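Local coordinates for protein hydroquinone dioxygenase large subunit (Pseudomonas sp., PDB 4ZXA) that forms, together with a small subunit, a hydroquinone 1,2-dioxygenase, a cupin enzyme that probably uses ferrous iron to open the ring of hydroquinone, at residues H256-D259 and R260-F264; T288-A291 and G292-C295; L323-L326 and Y327-E331. One frame throughout, in Å; residues are numbered along the deposited sequence.

Contact 1. Residues H256-D259 and R260-F264. With CD (cadmium ion), chain I; H8N (4-hydroxybenzonitrile), chain J.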
loop_
_atom_site.group_PDB
_atom_site.type_symbol
_atom_site.label_atom_id
_atom_site.label_comp_id
_atom_site.label_asym_id
_atom_site.label_seq_id
_atom_site.Cartn_x
_atom_site.Cartn_y
_atom_site.Cartn_z
ATOM N N HIS E 256 6.748 12.753 -1.171
ATOM C CA HIS E 256 7.445 13.941 -0.710
ATOM C C HIS E 256 6.735 15.214 -1.120
ATOM O O HIS E 256 6.395 15.388 -2.290
ATOM C CB HIS E 256 8.865 13.961 -1.262
ATOM C CG HIS E 256 9.690 15.077 -0.711
ATOM N ND1 HIS E 256 10.644 15.731 -1.457
ATOM C CD2 HIS E 256 9.696 15.660 0.501
ATOM C CE1 HIS E 256 11.211 16.666 -0.725
ATOM N NE2 HIS E 256 10.655 16.646 0.474
ATOM N N GLY E 257 6.501 16.095 -0.153
ATOM C CA GLY E 257 6.008 17.435 -0.438
ATOM C C GLY E 257 7.170 18.418 -0.440
ATOM O O GLY E 257 7.840 18.590 0.582
ATOM N N ASN E 258 7.422 19.041 -1.589
ATOM C CA ASN E 258 8.609 19.878 -1.786
ATOM C C ASN E 258 8.585 21.243 -1.068
ATOM O O ASN E 258 7.519 21.770 -0.776
ATOM C CB ASN E 258 8.827 20.096 -3.288
ATOM C CG ASN E 258 9.526 18.922 -3.969
ATOM O OD1 ASN E 258 9.588 17.812 -3.433
ATOM N ND2 ASN E 258 10.061 19.171 -5.160
ATOM N N ASP E 259 9.755 21.820 -0.796
ATOM C CA ASP E 259 9.815 23.226 -0.378
ATOM C C ASP E 259 10.943 24.006 -1.066
ATOM O O ASP E 259 11.287 25.124 -0.663
ATOM C CB ASP E 259 9.953 23.339 1.142
ATOM C CG ASP E 259 11.345 22.995 1.624
ATOM O OD1 ASP E 259 12.095 22.331 0.879
ATOM O OD2 ASP E 259 11.688 23.392 2.755
ATOM N N ARG E 260 11.531 23.382 -2.081
ATOM C CA ARG E 260 12.519 24.003 -2.950
ATOM C C ARG E 260 12.403 23.271 -4.275
ATOM O O ARG E 260 11.801 22.215 -4.327
ATOM C CB ARG E 260 13.924 23.828 -2.379
ATOM C CG ARG E 260 14.300 22.386 -2.071
ATOM C CD ARG E 260 15.430 22.304 -1.042
ATOM N NE ARG E 260 14.978 22.887 0.218
ATOM C CZ ARG E 260 15.774 23.378 1.165
ATOM N NH1 ARG E 260 17.093 23.346 1.009
ATOM N NH2 ARG E 260 15.242 23.895 2.276
ATOM N N VAL E 261 12.957 23.821 -5.344
ATOM C CA VAL E 261 12.986 23.117 -6.613
ATOM C C VAL E 261 14.021 21.986 -6.505
ATOM O O VAL E 261 15.098 22.181 -5.930
ATOM C CB VAL E 261 13.374 24.075 -7.766
ATOM C CG1 VAL E 261 13.676 23.294 -9.041
ATOM C CG2 VAL E 261 12.276 25.098 -8.020
ATOM N N GLU E 262 13.692 20.810 -7.038
ATOM C CA GLU E 262 14.647 19.706 -7.122
ATOM C C GLU E 262 14.955 19.397 -8.574
ATOM O O GLU E 262 14.096 19.612 -9.438
ATOM C CB GLU E 262 14.077 18.447 -6.491
ATOM C CG GLU E 262 13.864 18.544 -5.014
ATOM C CD GLU E 262 12.897 17.499 -4.504
ATOM O OE1 GLU E 262 12.137 16.949 -5.335
ATOM O OE2 GLU E 262 12.905 17.227 -3.286
ATOM N N TRP E 263 16.160 18.880 -8.835
ATOM C CA TRP E 263 16.530 18.433 -10.176
ATOM C C TRP E 263 16.854 16.938 -10.217
ATOM O O TRP E 263 17.646 16.429 -9.421
ATOM C CB TRP E 263 17.695 19.251 -10.727
ATOM C CG TRP E 263 17.339 20.686 -10.994
ATOM C CD1 TRP E 263 17.327 21.711 -10.088
ATOM C CD2 TRP E 263 16.951 21.262 -12.253
ATOM N NE1 TRP E 263 16.956 22.891 -10.705
ATOM C CE2 TRP E 263 16.718 22.639 -12.031
ATOM C CE3 TRP E 263 16.793 20.757 -13.547
ATOM C CZ2 TRP E 263 16.328 23.501 -13.052
ATOM C CZ3 TRP E 263 16.401 21.610 -14.550
ATOM C CH2 TRP E 263 16.179 22.968 -14.303
ATOM N N PHE E 264 16.217 16.240 -11.150
ATOM C CA PHE E 264 16.455 14.822 -11.370
ATOM C C PHE E 264 17.088 14.614 -12.761
ATOM O O PHE E 264 16.551 15.092 -13.762
ATOM C CB PHE E 264 15.127 14.058 -11.308
ATOM C CG PHE E 264 14.478 14.025 -9.945
ATOM C CD1 PHE E 264 15.185 14.354 -8.799
ATOM C CD2 PHE E 264 13.151 13.630 -9.808
ATOM C CE1 PHE E 264 14.578 14.312 -7.539
ATOM C CE2 PHE E 264 12.538 13.579 -8.549
ATOM C CZ PHE E 264 13.259 13.924 -7.414
HETATM CD CD CD I . 10.860 15.860 -3.615
HETATM N NAA H8N J . 12.116 13.919 -3.267
HETATM C CAC H8N J . 12.793 13.002 -3.356
HETATM C CAI H8N J . 13.679 11.812 -3.514
HETATM C CAF H8N J . 13.926 11.341 -4.798
HETATM C CAD H8N J . 14.744 10.231 -4.987
HETATM C CAH H8N J . 15.293 9.626 -3.868
HETATM O OAB H8N J . 16.090 8.526 -4.041
HETATM C CAE H8N J . 15.048 10.094 -2.582
HETATM C CAG H8N J . 14.234 11.202 -2.404
#
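H256, N258 and E262 converge on a cadmium ion, consistent with the first cupin motif, here with an asparagine among the ligands. The metal side is dense. With CG anti to the backbone N (chi1 -174°), H256 brings ND1 to 2.2 Å from the cadmium ion, and its NE2 is hydrogen-bonded to Y80 O, helping to fix the ring. N258 OD1 lies 2.3 Å from the metal, and the E262 carboxylate binds through both oxygens, with OE1 at 2.4 Å. The nitrile nitrogen of 4-hydroxybenzonitrile and H303 complete the set. E262 OE2 sits at the edge of the imidazole, 3.1 Å from H256 CE1. N258 and E262 face each other, their amide and carboxylate planes 70° apart, and a weak hydrogen bond of 3.0 Å runs from N258 ND2 to E262 OE1; that nitrogen also reaches P298 O. The side nearer solvent is looser: D259 and R260 run side by side, R260 NE giving D259 OD1 a salt-bridging hydrogen bond of 3.0 Å from above the carboxylate plane, while D259 OD2 turns to Y95. The turn joins strand 251-257 to strand 262-266, with E262 and F264 against strand 293-297 and R260 against helix 323-329.

Contact 2. Residues T288-A291 and G292-C295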
loop_
_atom_site.group_PDB
_atom_site.type_symbol
_atom_site.label_atom_id
_atom_site.label_comp_id
_atom_site.label_asym_id
_atom_site.label_seq_id
_atom_site.Cartn_x
_atom_site.Cartn_y
_atom_site.Cartn_z
ATOM N N THR E 288 7.410 10.339 -16.880
ATOM C CA THR E 288 8.214 9.151 -17.106
ATOM C C THR E 288 9.615 9.588 -17.479
ATOM O O THR E 288 9.813 10.259 -18.478
ATOM C CB THR E 288 7.649 8.304 -18.243
ATOM O OG1 THR E 288 6.286 7.956 -17.960
ATOM C CG2 THR E 288 8.475 7.039 -18.423
ATOM N N MET E 289 10.597 9.230 -16.668
ATOM C CA MET E 289 11.954 9.679 -16.934
ATOM C C MET E 289 12.803 8.527 -17.444
ATOM O O MET E 289 12.988 7.516 -16.756
ATOM C CB MET E 289 12.581 10.342 -15.697
ATOM C CG MET E 289 11.954 11.697 -15.330
ATOM S SD MET E 289 12.904 12.707 -14.150
ATOM C CE MET E 289 14.325 13.219 -15.126
ATOM N N ARG E 290 13.300 8.689 -18.663
ATOM C CA ARG E 290 14.120 7.686 -19.317
ATOM C C ARG E 290 15.581 8.103 -19.303
ATOM O O ARG E 290 15.912 9.247 -18.989
ATOM C CB ARG E 290 13.642 7.479 -20.755
ATOM C CG ARG E 290 12.157 7.174 -20.859
ATOM C CD ARG E 290 11.770 6.643 -22.228
ATOM N NE ARG E 290 10.439 6.050 -22.165
ATOM C CZ ARG E 290 9.385 6.474 -22.853
ATOM N NH1 ARG E 290 9.489 7.493 -23.703
ATOM N NH2 ARG E 290 8.218 5.867 -22.693
ATOM N N ALA E 291 16.452 7.168 -19.652
ATOM C CA ALA E 291 17.890 7.406 -19.603
ATOM C C ALA E 291 18.253 8.703 -20.322
ATOM O O ALA E 291 17.906 8.896 -21.501
ATOM C CB ALA E 291 18.647 6.217 -20.205
ATOM N N GLY E 292 18.948 9.588 -19.608
ATOM C CA GLY E 292 19.304 10.887 -20.147
ATOM C C GLY E 292 18.342 12.032 -19.859
ATOM O O GLY E 292 18.677 13.185 -20.083
ATOM N N ASP E 293 17.147 11.738 -19.364
ATOM C CA ASP E 293 16.202 12.808 -19.040
ATOM C C ASP E 293 16.620 13.709 -17.859
ATOM O O ASP E 293 17.239 13.260 -16.879
ATOM C CB ASP E 293 14.800 12.256 -18.809
ATOM C CG ASP E 293 14.182 11.684 -20.072
ATOM O OD1 ASP E 293 14.685 11.981 -21.182
ATOM O OD2 ASP E 293 13.178 10.947 -19.958
ATOM N N VAL E 294 16.275 14.989 -17.998
ATOM C CA VAL E 294 16.518 16.022 -17.000
ATOM C C VAL E 294 15.199 16.709 -16.647
ATOM O O VAL E 294 14.477 17.189 -17.522
ATOM C CB VAL E 294 17.462 17.103 -17.530
ATOM C CG1 VAL E 294 17.599 18.203 -16.499
ATOM C CG2 VAL E 294 18.796 16.506 -17.861
ATOM N N CYS E 295 14.886 16.760 -15.363
ATOM C CA CYS E 295 13.608 17.298 -14.939
ATOM C C CYS E 295 13.765 18.112 -13.657
ATOM O O CYS E 295 14.500 17.727 -12.741
ATOM C CB CYS E 295 12.609 16.159 -14.730
ATOM S SG CYS E 295 10.922 16.676 -14.285
#
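M289 and C295 face each other across a tight hairpin, and their conformations show how a bent thioether can reach across from one strand to the next. M289 has CG anti to its own carbonyl carbon, runs extended to the sulfur, and then bends at chi3 (70°). The bend carries M289 CE to 3.4 Å from C295 CB, with M289 SD at 3.5 Å from the same carbon; M289 CE also lies 3.4 Å from D293 O. C295 CB itself points toward the other strand and so meets both the methyl and the sulfur.

R290 to D293 form a type II beta turn. It is closed by D293 N, which donates to R290 O over 2.8 Å. G292 occupies the third position with a positive phi of 93°, a backbone angle that glycine readily takes, as is common at this place in a type II turn. D293 is the other conformational key. Its chi1 of -67° swings the carboxylate back across the turn, so that D293 OD2 accepts the backbone N-H of R290 at 2.6 Å. The bond is nearly straight at the hydrogen but arrives from well above the carboxylate plane. A carboxylate thus takes the amide that the D293 carbonyl would receive in a regular two-residue hairpin. The R290 chain, extended from CG to NE, leads away from the turn, and its NH1 reaches K22 O of the small subunit.

The same aspartate also binds that subunit: OD1 accepts from N39 of the small subunit, and OD2 takes a weak bond from its G23. With several donors around it, the buried carboxylate is probably stabilised in its charged form, and it serves the turn and the interface together, where the sheet itself runs on into the small subunit.

Contact 3. Residues L323-L326 and Y327-E331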
loop_
_atom_site.group_PDB
_atom_site.type_symbol
_atom_site.label_atom_id
_atom_site.label_comp_id
_atom_site.label_asym_id
_atom_site.label_seq_id
_atom_site.Cartn_x
_atom_site.Cartn_y
_atom_site.Cartn_z
ATOM N N LEU E 323 17.697 29.018 1.465
ATOM C CA LEU E 323 16.698 28.630 0.459
ATOM C C LEU E 323 15.249 28.877 0.901
ATOM O O LEU E 323 14.479 29.482 0.162
ATOM C CB LEU E 323 16.893 27.177 0.001
ATOM C CG LEU E 323 17.763 26.937 -1.250
ATOM C CD1 LEU E 323 18.578 28.158 -1.636
ATOM C CD2 LEU E 323 18.679 25.734 -1.064
ATOM N N PRO E 324 14.867 28.420 2.106
ATOM C CA PRO E 324 13.484 28.684 2.532
ATOM C C PRO E 324 13.155 30.174 2.455
ATOM O O PRO E 324 12.088 30.539 1.949
ATOM C CB PRO E 324 13.460 28.191 3.982
ATOM C CG PRO E 324 14.528 27.146 4.020
ATOM C CD PRO E 324 15.614 27.631 3.099
ATOM N N HIS E 325 14.063 31.027 2.933
ATOM C CA HIS E 325 13.869 32.475 2.801
ATOM C C HIS E 325 13.655 32.892 1.342
ATOM O O HIS E 325 12.697 33.601 1.036
ATOM C CB HIS E 325 15.028 33.261 3.403
ATOM C CG HIS E 325 15.085 34.685 2.936
ATOM N ND1 HIS E 325 14.078 35.592 3.192
ATOM C CD2 HIS E 325 16.015 35.347 2.209
ATOM C CE1 HIS E 325 14.393 36.756 2.644
ATOM N NE2 HIS E 325 15.560 36.637 2.044
ATOM N N LEU E 326 14.522 32.432 0.440
ATOM C CA LEU E 326 14.387 32.808 -0.975
ATOM C C LEU E 326 13.032 32.450 -1.567
ATOM O O LEU E 326 12.463 33.236 -2.327
ATOM C CB LEU E 326 15.498 32.211 -1.816
ATOM C CG LEU E 326 16.892 32.643 -1.366
ATOM C CD1 LEU E 326 17.944 32.082 -2.283
ATOM C CD2 LEU E 326 16.944 34.144 -1.337
ATOM N N TYR E 327 12.507 31.270 -1.222
ATOM C CA TYR E 327 11.212 30.834 -1.757
ATOM C C TYR E 327 10.051 31.597 -1.133
ATOM O O TYR E 327 9.152 32.033 -1.840
ATOM C CB TYR E 327 11.019 29.309 -1.643
ATOM C CG TYR E 327 11.858 28.546 -2.640
ATOM C CD1 TYR E 327 11.428 28.375 -3.955
ATOM C CD2 TYR E 327 13.099 28.045 -2.289
ATOM C CE1 TYR E 327 12.212 27.699 -4.896
ATOM C CE2 TYR E 327 13.888 27.367 -3.211
ATOM C CZ TYR E 327 13.437 27.199 -4.511
ATOM O OH TYR E 327 14.223 26.525 -5.408
ATOM N N GLU E 328 10.091 31.779 0.183
ATOM C CA GLU E 328 9.088 32.558 0.897
ATOM C C GLU E 328 9.056 34.043 0.456
ATOM O O GLU E 328 7.981 34.626 0.298
ATOM C CB GLU E 328 9.345 32.431 2.404
ATOM C CG GLU E 328 8.499 33.333 3.294
ATOM C CD GLU E 328 7.117 32.756 3.570
ATOM O OE1 GLU E 328 6.851 31.623 3.101
ATOM O OE2 GLU E 328 6.302 33.433 4.253
ATOM N N SER E 329 10.231 34.640 0.248
ATOM C CA SER E 329 10.361 36.043 -0.187
ATOM C C SER E 329 9.830 36.311 -1.575
ATOM O O SER E 329 9.476 37.438 -1.901
ATOM C CB SER E 329 11.828 36.448 -0.256
ATOM O OG SER E 329 12.522 36.066 0.896
ATOM N N GLY E 330 9.853 35.302 -2.430
ATOM C CA GLY E 330 9.492 35.517 -3.815
ATOM C C GLY E 330 10.714 35.721 -4.696
ATOM O O GLY E 330 10.582 36.005 -5.890
ATOM N N GLU E 331 11.901 35.584 -4.105
ATOM C CA GLU E 331 13.141 35.712 -4.852
ATOM C C GLU E 331 13.319 34.523 -5.774
ATOM O O GLU E 331 13.898 34.647 -6.848
ATOM C CB GLU E 331 14.335 35.811 -3.915
ATOM C CG GLU E 331 14.421 37.154 -3.214
ATOM C CD GLU E 331 14.742 38.294 -4.179
ATOM O OE1 GLU E 331 15.915 38.388 -4.602
ATOM O OE2 GLU E 331 13.828 39.078 -4.527
#
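Y327 and L323 meet one turn apart, and the segment is a compact example of how a short helix ends. The backbone bonds come first. Y327 N donates to L323 O at 3.0 Å, E328 N to P324 O at 2.9 Å and S329 N to H325 O at 2.8 Å, three regular i to i+4 bonds in succession. The S329 hydroxyl also lies over one face of the H325 ring, but its position is doubtful.

After them the pattern changes. G330 is the first residue to leave helical angles, with phi at 97°. L326 O receives weak bonds from E331 N, at 3.0 Å, and from G330 N, which makes a further weak one to Y327 O. This is the pattern of a Schellman motif, though its bonds are weak. Where many such motifs pair two apolar side chains, here only the E331 CB methylene meets L326 CD2, at 4.0 Å, and the rest of the glutamate leads away.

Contacts of the Y327 ring make up the remainder. With CG beside the backbone N (chi1 -73°), the ring lies back alongside L323. L323 O approaches its edge, 3.2 Å from Y327 CD2, and the apolar touch is L323 CG at 4.4 Å from Y327 CE2. Beyond the helix, Y327 OH is hydrogen-bonded to V261 N, R260 packs against L323, P324 and Y327, and L326 rests on L59 of the small subunit.

Contacts 1 and 2 meet in one sheet, where strands 262-266 and 293-297 are neighbours: F264 N lies 2.8 Å from C295 O, a probable hydrogen bond, and the end of M289 packs on F264 O. Contact 3 lies at the surface and touches only contact 1, through Y327 OH and the packing of R260 on L323, P324 and Y327; about 11 Å separates its nearest atoms from those of contact 2. Chemistry follows place. The partly buried contact 1 is governed by metal ligands, the buried contact 2 by a carboxylate and a thioether at a subunit interface, and the surface contact 323-331 mostly by helical backbone bonds.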